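Long-range contact in glutathione S-transferase (Bombyx mori, PDB 3AY8), which probably transfers glutathione to other compounds, as a cytosolic, homodimeric member of the glutathione transferase family: residues A[138-151]-A[177-190]. Numbering follows the deposited sequence.
Sequences LSFLNQFLEKTKWV and ISSFPNIQRWIKDC
The axes of helix 138-147 and helix 181-190 come within 8.0 Å at 69°, bringing Asn142 beside Asn182 at the start of the second helix. Asn142, its CG trans to the backbone N (chi1 -176°), accepts through OD1 from Asn182 N at 2.9 Å, a first-turn N-H without a helix acceptor. Asparagine also suits position 182, where ND2 gives one hydrogen to Asn142 O and the other to Glu146 OE1 (2.7 Å). Leu138 lays its backbone C over one face of the Phe180 ring and its CB against CE2 (3.6 Å). Branched Leu145 suits the hole formed by Asn182, Ile183, Arg185 and Trp186, its CD1 over one face of the indole. Arg185, bent at chi3 (80°), reaches the backbone of 145-149: NH1 and NH2 both bond to Leu145 O, and NH2 also to Lys149 O (2.9 Å). Its NE binds a water that donates to Lys149 O and Asp189 OD2. A methionine in place of Arg185 would probably leave both carbonyls without these donors and 145-149 less firmly held. In the all-helical C-terminal domain, Leu138 and Val151 touch helix 158-173, whose Asp160 accepts from Val151 N and Trp186 NE1, while Leu141 packs on Phe102 of helix 90-120.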
loop_
_atom_site.group_PDB
_atom_site.type_symbol
_atom_site.label_atom_id
_atom_site.label_comp_id
_atom_site.label_asym_id
_atom_site.label_seq_id
_atom_site.Cartn_x
_atom_site.Cartn_y
_atom_site.Cartn_z
ATOM N N LEU A 138 10.470 -8.377 -7.205
ATOM C CA LEU A 138 10.541 -8.384 -8.677
ATOM C C LEU A 138 10.153 -9.731 -9.282
ATOM O O LEU A 138 9.537 -9.793 -10.348
ATOM C CB LEU A 138 11.931 -7.956 -9.174
ATOM C CG LEU A 138 12.362 -6.520 -8.823
ATOM C CD1 LEU A 138 13.674 -6.169 -9.519
ATOM C CD2 LEU A 138 11.253 -5.507 -9.168
ATOM N N SER A 139 10.537 -10.813 -8.608
ATOM C CA SER A 139 10.226 -12.152 -9.095
ATOM C C SER A 139 8.719 -12.393 -9.170
ATOM O O SER A 139 8.230 -12.993 -10.118
ATOM C CB SER A 139 10.908 -13.213 -8.222
ATOM O OG SER A 139 10.582 -14.501 -8.706
ATOM N N PHE A 140 8.001 -11.905 -8.162
ATOM C CA PHE A 140 6.544 -11.950 -8.114
ATOM C C PHE A 140 5.939 -11.149 -9.262
ATOM O O PHE A 140 5.033 -11.624 -9.938
ATOM C CB PHE A 140 6.052 -11.387 -6.786
ATOM C CG PHE A 140 5.545 -12.416 -5.836
ATOM C CD1 PHE A 140 4.177 -12.564 -5.628
ATOM C CD2 PHE A 140 6.428 -13.233 -5.133
ATOM C CE1 PHE A 140 3.691 -13.520 -4.736
ATOM C CE2 PHE A 140 5.955 -14.195 -4.238
ATOM C CZ PHE A 140 4.586 -14.334 -4.033
ATOM N N LEU A 141 6.454 -9.938 -9.479
ATOM C CA LEU A 141 6.006 -9.103 -10.597
ATOM C C LEU A 141 6.254 -9.834 -11.918
ATOM O O LEU A 141 5.415 -9.824 -12.802
ATOM C CB LEU A 141 6.729 -7.748 -10.607
ATOM C CG LEU A 141 6.408 -6.808 -11.786
ATOM C CD1 LEU A 141 4.864 -6.564 -11.971
ATOM C CD2 LEU A 141 7.172 -5.475 -11.665
ATOM N N ASN A 142 7.423 -10.448 -12.039
ATOM C CA ASN A 142 7.767 -11.195 -13.238
ATOM C C ASN A 142 6.746 -12.308 -13.528
ATOM O O ASN A 142 6.416 -12.555 -14.685
ATOM C CB ASN A 142 9.182 -11.759 -13.142
ATOM C CG ASN A 142 9.613 -12.459 -14.430
ATOM O OD1 ASN A 142 9.736 -11.837 -15.483
ATOM N ND2 ASN A 142 9.838 -13.752 -14.342
ATOM N N GLN A 143 6.240 -12.942 -12.471
ATOM C CA GLN A 143 5.169 -13.950 -12.574
ATOM C C GLN A 143 3.809 -13.370 -12.975
ATOM O O GLN A 143 3.128 -13.953 -13.835
ATOM C CB GLN A 143 5.037 -14.789 -11.290
ATOM C CG GLN A 143 6.202 -15.761 -11.063
ATOM C CD GLN A 143 6.522 -16.601 -12.305
ATOM O OE1 GLN A 143 5.665 -17.308 -12.835
ATOM N NE2 GLN A 143 7.754 -16.511 -12.773
ATOM N N PHE A 144 3.413 -12.237 -12.384
ATOM C CA PHE A 144 2.178 -11.545 -12.825
ATOM C C PHE A 144 2.179 -11.415 -14.347
ATOM O O PHE A 144 1.173 -11.673 -15.009
ATOM C CB PHE A 144 2.048 -10.123 -12.236
ATOM C CG PHE A 144 2.028 -10.060 -10.730
ATOM C CD1 PHE A 144 1.634 -11.153 -9.956
ATOM C CD2 PHE A 144 2.361 -8.878 -10.089
ATOM C CE1 PHE A 144 1.626 -11.069 -8.553
ATOM C CE2 PHE A 144 2.342 -8.781 -8.706
ATOM C CZ PHE A 144 1.987 -9.875 -7.938
ATOM N N LEU A 145 3.330 -11.028 -14.886
ATOM C CA LEU A 145 3.480 -10.730 -16.309
ATOM C C LEU A 145 3.734 -11.971 -17.185
ATOM O O LEU A 145 3.965 -11.849 -18.385
ATOM C CB LEU A 145 4.591 -9.695 -16.497
ATOM C CG LEU A 145 4.280 -8.305 -15.940
ATOM C CD1 LEU A 145 5.557 -7.505 -15.773
ATOM C CD2 LEU A 145 3.265 -7.562 -16.830
ATOM N N GLU A 146 3.701 -13.152 -16.575
ATOM C CA GLU A 146 3.784 -14.415 -17.313
ATOM C C GLU A 146 2.396 -14.776 -17.833
ATOM O O GLU A 146 2.254 -15.331 -18.923
ATOM C CB GLU A 146 4.312 -15.536 -16.400
ATOM C CG GLU A 146 4.373 -16.936 -17.056
ATOM C CD GLU A 146 5.440 -17.036 -18.124
ATOM O OE1 GLU A 146 6.483 -16.352 -18.007
ATOM O OE2 GLU A 146 5.237 -17.796 -19.090
ATOM N N LYS A 147 1.381 -14.445 -17.040
ATOM C CA LYS A 147 -0.007 -14.786 -17.333
ATOM C C LYS A 147 -0.624 -13.838 -18.359
ATOM O O LYS A 147 -1.259 -14.284 -19.318
ATOM C CB LYS A 147 -0.830 -14.769 -16.039
ATOM C CG LYS A 147 -0.220 -15.586 -14.907
ATOM C CD LYS A 147 -1.054 -15.497 -13.626
ATOM C CE LYS A 147 -0.561 -16.479 -12.571
ATOM N NZ LYS A 147 0.792 -16.128 -12.044
ATOM N N THR A 148 -0.428 -12.533 -18.156
ATOM C CA THR A 148 -1.024 -11.504 -19.021
ATOM C C THR A 148 0.041 -10.548 -19.574
ATOM O O THR A 148 1.137 -10.421 -18.999
ATOM C CB THR A 148 -2.096 -10.673 -18.260
ATOM O OG1 THR A 148 -1.539 -10.161 -17.046
ATOM C CG2 THR A 148 -3.330 -11.516 -17.905
ATOM N N LYS A 149 -0.290 -9.875 -20.677
ATOM C CA LYS A 149 0.613 -8.908 -21.309
ATOM C C LYS A 149 0.981 -7.734 -20.386
ATOM O O LYS A 149 2.140 -7.326 -20.328
ATOM C CB LYS A 149 0.010 -8.376 -22.614
ATOM C CG LYS A 149 0.991 -7.535 -23.428
ATOM C CD LYS A 149 0.347 -6.967 -24.682
ATOM C CE LYS A 149 1.370 -6.203 -25.518
ATOM N NZ LYS A 149 0.713 -5.392 -26.594
ATOM N N TRP A 150 -0.025 -7.205 -19.693
ATOM C CA TRP A 150 0.134 -6.107 -18.734
ATOM C C TRP A 150 -0.043 -6.659 -17.308
ATOM O O TRP A 150 -0.343 -7.841 -17.154
ATOM C CB TRP A 150 -0.866 -4.982 -19.050
ATOM C CG TRP A 150 -0.699 -4.415 -20.448
ATOM C CD1 TRP A 150 -1.325 -4.844 -21.588
ATOM C CD2 TRP A 150 0.162 -3.334 -20.847
ATOM N NE1 TRP A 150 -0.915 -4.088 -22.672
ATOM C CE2 TRP A 150 0.003 -3.164 -22.246
ATOM C CE3 TRP A 150 1.067 -2.504 -20.162
ATOM C CZ2 TRP A 150 0.695 -2.178 -22.970
ATOM C CZ3 TRP A 150 1.759 -1.529 -20.880
ATOM C CH2 TRP A 150 1.567 -1.377 -22.272
ATOM N N VAL A 151 0.164 -5.835 -16.274
ATOM C CA VAL A 151 0.244 -6.369 -14.895
ATOM C C VAL A 151 -1.054 -6.994 -14.376
ATOM O O VAL A 151 -1.015 -7.919 -13.565
ATOM C CB VAL A 151 0.760 -5.340 -13.821
ATOM C CG1 VAL A 151 2.182 -4.879 -14.094
ATOM C CG2 VAL A 151 -0.191 -4.171 -13.664
ATOM N N ILE A 177 17.739 -6.732 -14.182
ATOM C CA ILE A 177 16.504 -7.518 -14.278
ATOM C C ILE A 177 16.601 -8.627 -15.361
ATOM O O ILE A 177 15.585 -9.133 -15.838
ATOM C CB ILE A 177 15.241 -6.610 -14.512
ATOM C CG1 ILE A 177 15.347 -5.828 -15.829
ATOM C CG2 ILE A 177 14.998 -5.662 -13.309
ATOM C CD1 ILE A 177 14.025 -5.273 -16.319
ATOM N N SER A 178 17.828 -9.012 -15.729
ATOM C CA SER A 178 18.040 -10.089 -16.717
ATOM C C SER A 178 17.339 -11.385 -16.301
ATOM O O SER A 178 16.912 -12.164 -17.153
ATOM C CB SER A 178 19.536 -10.341 -16.950
ATOM O OG SER A 178 20.173 -10.794 -15.762
ATOM N N SER A 179 17.202 -11.599 -14.994
ATOM C CA SER A 179 16.489 -12.759 -14.461
ATOM C C SER A 179 14.969 -12.674 -14.667
ATOM O O SER A 179 14.246 -13.637 -14.404
ATOM C CB SER A 179 16.792 -12.925 -12.972
ATOM O OG SER A 179 18.138 -13.313 -12.738
ATOM N N PHE A 180 14.476 -11.525 -15.133
ATOM C CA PHE A 180 13.033 -11.328 -15.268
ATOM C C PHE A 180 12.607 -10.907 -16.669
ATOM O O PHE A 180 12.294 -9.732 -16.899
ATOM C CB PHE A 180 12.521 -10.343 -14.205
ATOM C CG PHE A 180 13.090 -10.579 -12.833
ATOM C CD1 PHE A 180 12.834 -11.769 -12.148
ATOM C CD2 PHE A 180 13.876 -9.606 -12.217
ATOM C CE1 PHE A 180 13.363 -11.986 -10.876
ATOM C CE2 PHE A 180 14.405 -9.808 -10.949
ATOM C CZ PHE A 180 14.151 -11.005 -10.274
ATOM N N PRO A 181 12.580 -11.870 -17.620
ATOM C CA PRO A 181 12.274 -11.524 -19.009
ATOM C C PRO A 181 10.882 -10.907 -19.206
ATOM O O PRO A 181 10.701 -10.110 -20.126
ATOM C CB PRO A 181 12.393 -12.872 -19.767
ATOM C CG PRO A 181 12.382 -13.936 -18.718
ATOM C CD PRO A 181 12.932 -13.299 -17.464
ATOM N N ASN A 182 9.915 -11.266 -18.361
ATOM C CA ASN A 182 8.553 -10.699 -18.479
ATOM C C ASN A 182 8.474 -9.211 -18.129
ATOM O O ASN A 182 7.745 -8.464 -18.776
ATOM C CB ASN A 182 7.525 -11.516 -17.681
ATOM C CG ASN A 182 7.444 -12.973 -18.149
ATOM O OD1 ASN A 182 7.564 -13.265 -19.341
ATOM N ND2 ASN A 182 7.241 -13.882 -17.210
ATOM N N ILE A 183 9.229 -8.795 -17.111
ATOM C CA ILE A 183 9.401 -7.369 -16.793
ATOM C C ILE A 183 10.107 -6.642 -17.945
ATOM O O ILE A 183 9.719 -5.530 -18.316
ATOM C CB ILE A 183 10.186 -7.124 -15.458
ATOM C CG1 ILE A 183 9.500 -7.838 -14.274
ATOM C CG2 ILE A 183 10.302 -5.602 -15.170
ATOM C CD1 ILE A 183 10.216 -7.686 -12.929
ATOM N N GLN A 184 11.148 -7.263 -18.501
ATOM C CA GLN A 184 11.862 -6.680 -19.654
ATOM C C GLN A 184 10.921 -6.407 -20.825
ATOM O O GLN A 184 10.980 -5.345 -21.432
ATOM C CB GLN A 184 13.023 -7.578 -20.106
ATOM C CG GLN A 184 14.158 -7.659 -19.096
ATOM C CD GLN A 184 15.294 -8.535 -19.567
ATOM O OE1 GLN A 184 15.106 -9.716 -19.860
ATOM N NE2 GLN A 184 16.486 -7.967 -19.619
ATOM N N ARG A 185 10.038 -7.360 -21.116
ATOM C CA ARG A 185 9.037 -7.204 -22.174
ATOM C C ARG A 185 8.062 -6.062 -21.841
ATOM O O ARG A 185 7.776 -5.187 -22.669
ATOM C CB ARG A 185 8.250 -8.507 -22.340
ATOM C CG ARG A 185 7.104 -8.429 -23.373
ATOM C CD ARG A 185 6.067 -9.534 -23.169
ATOM N NE ARG A 185 5.122 -9.220 -22.090
ATOM C CZ ARG A 185 4.856 -10.001 -21.042
ATOM N NH1 ARG A 185 5.464 -11.179 -20.897
ATOM N NH2 ARG A 185 3.967 -9.606 -20.132
ATOM N N TRP A 186 7.543 -6.092 -20.621
ATOM C CA TRP A 186 6.513 -5.153 -20.198
ATOM C C TRP A 186 7.035 -3.715 -20.156
ATOM O O TRP A 186 6.313 -2.788 -20.522
ATOM C CB TRP A 186 5.945 -5.613 -18.849
ATOM C CG TRP A 186 5.160 -4.609 -18.068
ATOM C CD1 TRP A 186 3.838 -4.325 -18.200
ATOM C CD2 TRP A 186 5.646 -3.786 -16.995
ATOM N NE1 TRP A 186 3.463 -3.370 -17.279
ATOM C CE2 TRP A 186 4.554 -3.024 -16.526
ATOM C CE3 TRP A 186 6.899 -3.625 -16.383
ATOM C CZ2 TRP A 186 4.673 -2.102 -15.479
ATOM C CZ3 TRP A 186 7.022 -2.717 -15.341
ATOM C CH2 TRP A 186 5.911 -1.957 -14.902
ATOM N N ILE A 187 8.285 -3.538 -19.736
ATOM C CA ILE A 187 8.859 -2.197 -19.589
ATOM C C ILE A 187 9.047 -1.478 -20.936
ATOM O O ILE A 187 8.968 -0.251 -21.003
ATOM C CB ILE A 187 10.161 -2.204 -18.742
ATOM C CG1 ILE A 187 10.483 -0.796 -18.234
ATOM C CG2 ILE A 187 11.327 -2.798 -19.512
ATOM C CD1 ILE A 187 9.687 -0.403 -17.004
ATOM N N LYS A 188 9.272 -2.248 -22.002
ATOM C CA LYS A 188 9.255 -1.715 -23.375
ATOM C C LYS A 188 7.835 -1.353 -23.799
ATOM O O LYS A 188 7.627 -0.338 -24.446
ATOM C CB LYS A 188 9.818 -2.729 -24.367
ATOM C CG LYS A 188 11.241 -3.145 -24.113
ATOM C CD LYS A 188 11.587 -4.297 -25.045
ATOM C CE LYS A 188 13.013 -4.786 -24.819
ATOM N NZ LYS A 188 13.147 -6.177 -25.328
ATOM N N ASP A 189 6.856 -2.181 -23.440
ATOM C CA ASP A 189 5.455 -1.832 -23.704
ATOM C C ASP A 189 5.014 -0.572 -22.951
ATOM O O ASP A 189 4.196 0.198 -23.460
ATOM C CB ASP A 189 4.524 -2.993 -23.380
ATOM C CG ASP A 189 4.516 -4.056 -24.467
ATOM O OD1 ASP A 189 4.823 -3.728 -25.635
ATOM O OD2 ASP A 189 4.226 -5.222 -24.142
ATOM N N CYS A 190 5.552 -0.368 -21.743
ATOM C CA CYS A 190 5.251 0.838 -20.961
ATOM C C CYS A 190 5.663 2.142 -21.671
ATOM O O CYS A 190 5.061 3.179 -21.437
ATOM C CB CYS A 190 5.860 0.764 -19.563
ATOM S SG CYS A 190 5.026 -0.419 -18.459
HETATM O O HOH W 1 4.245 -6.625 -21.851
#